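Local coordinates for ABC transporter substrate binding protein (Ribose) (Agrobacterium vitis, PDB 5DKV) that probably serves as the sugar-binding component of a bacterial ABC transporter, captured here with alpha-D-tagatopyranose in its ligand pocket, at residues A[75-80]-A[86-91]. Sequence-based numbering, arbitrary orientation.
Sequences PVLDAV and DAILIA
In the Rossmann-like first lobe of this periplasmic binding protein, helix 70-81 leads into strand 87-90, and Leu77 and Val80 on the helix pack against Ile88 and Ile90 on the strand. Leu77 does most of the reaching. Its CA-CB bond does not aim at the strand, but chi1 of 168° sets CG anti to the backbone N, and the branch then sends CD1 across to the sheet. That one methyl meets two isoleucine ends: Ile88 CD1 at 4.3 Å and, further along the strand, Ile90 CD1 at 4.5 Å. One turn later in the helix, Val80 faces the strand directly and brings its CG1 to 4.5 Å from Ile88 CG1, so Ile88 is touched at both its gamma methylene and its delta methyl. Ile90 has an extended side chain, with chi1 178° carrying CD1 out toward the helix. All of this is methyl and methylene contact at the loose end of van der Waals range, with the four residues buried.

The helix runs nearly antiparallel to the strand, their axes 161° apart in direction and 11.0 Å at closest approach. By CA position Leu77 lies nearest Ile90 and Val80 nearest Ile88, as the reversed direction requires. The same side chains also join neighbouring parts of the core: Leu77 and Ile90 both touch Ile33 of strand 29-33 and Leu102 of helix 99-107. On the other face of the sheet, Ala87 and Leu89 pack against helix 276-291. The sugar lies about 12 Å from the Ile90 side chain, so this packing does not line the pocket. A helix packed antiparallel against a parallel-sheet strand and leading into it is the alpha-beta unit from which the three-layer lobes of periplasmic sugar-binding proteins are built.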
loop_
_atom_site.group_PDB
_atom_site.type_symbol
_atom_site.label_atom_id
_atom_site.label_comp_id
_atom_site.label_asym_id
_atom_site.label_seq_id
_atom_site.Cartn_x
_atom_site.Cartn_y
_atom_site.Cartn_z
ATOM N N PRO A 75 -9.939 4.445 -17.821
ATOM C CA PRO A 75 -9.491 5.062 -19.076
ATOM C C PRO A 75 -7.977 5.019 -19.299
ATOM O O PRO A 75 -7.519 4.935 -20.454
ATOM C CB PRO A 75 -9.960 6.508 -18.942
ATOM C CG PRO A 75 -11.163 6.424 -18.034
ATOM C CD PRO A 75 -10.910 5.290 -17.102
ATOM N N VAL A 76 -7.212 5.119 -18.222
ATOM C CA VAL A 76 -5.776 4.962 -18.335
ATOM C C VAL A 76 -5.433 3.551 -18.785
ATOM O O VAL A 76 -4.606 3.358 -19.685
ATOM C CB VAL A 76 -5.083 5.261 -17.012
ATOM C CG1 VAL A 76 -3.582 4.950 -17.101
ATOM C CG2 VAL A 76 -5.314 6.715 -16.641
ATOM N N LEU A 77 -6.049 2.566 -18.138
ATOM C CA LEU A 77 -5.850 1.178 -18.526
ATOM C C LEU A 77 -6.181 0.992 -20.004
ATOM O O LEU A 77 -5.419 0.360 -20.736
ATOM C CB LEU A 77 -6.689 0.252 -17.667
ATOM C CG LEU A 77 -6.803 -1.200 -18.127
ATOM C CD1 LEU A 77 -5.477 -1.923 -18.150
ATOM C CD2 LEU A 77 -7.803 -1.896 -17.240
ATOM N N ASP A 78 -7.289 1.560 -20.453
ATOM C CA ASP A 78 -7.625 1.427 -21.869
ATOM C C ASP A 78 -6.563 2.067 -22.767
ATOM O O ASP A 78 -6.243 1.508 -23.822
ATOM C CB ASP A 78 -9.011 2.009 -22.148
ATOM C CG ASP A 78 -10.125 1.112 -21.608
ATOM O OD1 ASP A 78 -9.869 -0.094 -21.427
ATOM O OD2 ASP A 78 -11.237 1.603 -21.351
ATOM N N ALA A 79 -6.012 3.210 -22.358
ATOM C CA ALA A 79 -4.983 3.872 -23.166
ATOM C C ALA A 79 -3.740 3.012 -23.226
ATOM O O ALA A 79 -3.053 2.943 -24.256
ATOM C CB ALA A 79 -4.647 5.256 -22.601
ATOM N N VAL A 80 -3.446 2.337 -22.122
ATOM C CA VAL A 80 -2.304 1.437 -22.087
ATOM C C VAL A 80 -2.541 0.203 -22.966
ATOM O O VAL A 80 -1.654 -0.197 -23.700
ATOM C CB VAL A 80 -1.967 1.021 -20.639
ATOM C CG1 VAL A 80 -0.991 -0.151 -20.601
ATOM C CG2 VAL A 80 -1.387 2.212 -19.924
ATOM N N ASP A 86 3.577 -5.788 -23.908
ATOM C CA ASP A 86 3.778 -7.240 -23.823
ATOM C C ASP A 86 3.176 -7.843 -22.547
ATOM O O ASP A 86 2.782 -9.025 -22.521
ATOM C CB ASP A 86 5.282 -7.556 -23.917
ATOM C CG ASP A 86 5.867 -7.162 -25.268
ATOM O OD1 ASP A 86 5.350 -7.651 -26.298
ATOM O OD2 ASP A 86 6.806 -6.337 -25.307
ATOM N N ALA A 87 3.143 -7.038 -21.488
ATOM C CA ALA A 87 2.504 -7.422 -20.226
ATOM C C ALA A 87 2.058 -6.188 -19.463
ATOM O O ALA A 87 2.549 -5.083 -19.739
ATOM C CB ALA A 87 3.470 -8.269 -19.382
ATOM N N ILE A 88 1.103 -6.368 -18.536
ATOM C CA ILE A 88 0.620 -5.274 -17.682
ATOM C C ILE A 88 0.786 -5.624 -16.217
ATOM O O ILE A 88 0.354 -6.693 -15.766
ATOM C CB ILE A 88 -0.880 -4.952 -17.941
ATOM C CG1 ILE A 88 -1.062 -4.433 -19.362
ATOM C CG2 ILE A 88 -1.430 -3.947 -16.903
ATOM C CD1 ILE A 88 -2.511 -4.471 -19.870
ATOM N N LEU A 89 1.449 -4.732 -15.490
ATOM C CA LEU A 89 1.418 -4.703 -14.041
ATOM C C LEU A 89 0.431 -3.611 -13.618
ATOM O O LEU A 89 0.524 -2.479 -14.097
ATOM C CB LEU A 89 2.791 -4.388 -13.478
ATOM C CG LEU A 89 3.975 -5.219 -14.001
ATOM C CD1 LEU A 89 5.266 -4.792 -13.325
ATOM C CD2 LEU A 89 3.788 -6.681 -13.761
ATOM N N ILE A 90 -0.516 -3.928 -12.742
ATOM C CA ILE A 90 -1.470 -2.921 -12.320
ATOM C C ILE A 90 -1.843 -3.079 -10.845
ATOM O O ILE A 90 -1.944 -4.184 -10.307
ATOM C CB ILE A 90 -2.746 -2.971 -13.198
ATOM C CG1 ILE A 90 -3.772 -1.942 -12.720
ATOM C CG2 ILE A 90 -3.340 -4.343 -13.139
ATOM C CD1 ILE A 90 -4.889 -1.702 -13.727
ATOM N N ALA A 91 -2.028 -1.946 -10.187
ATOM C CA ALA A 91 -2.604 -1.921 -8.867
ATOM C C ALA A 91 -4.086 -1.503 -8.995
ATOM O O ALA A 91 -4.398 -0.296 -9.044
ATOM C CB ALA A 91 -1.845 -0.957 -7.960
#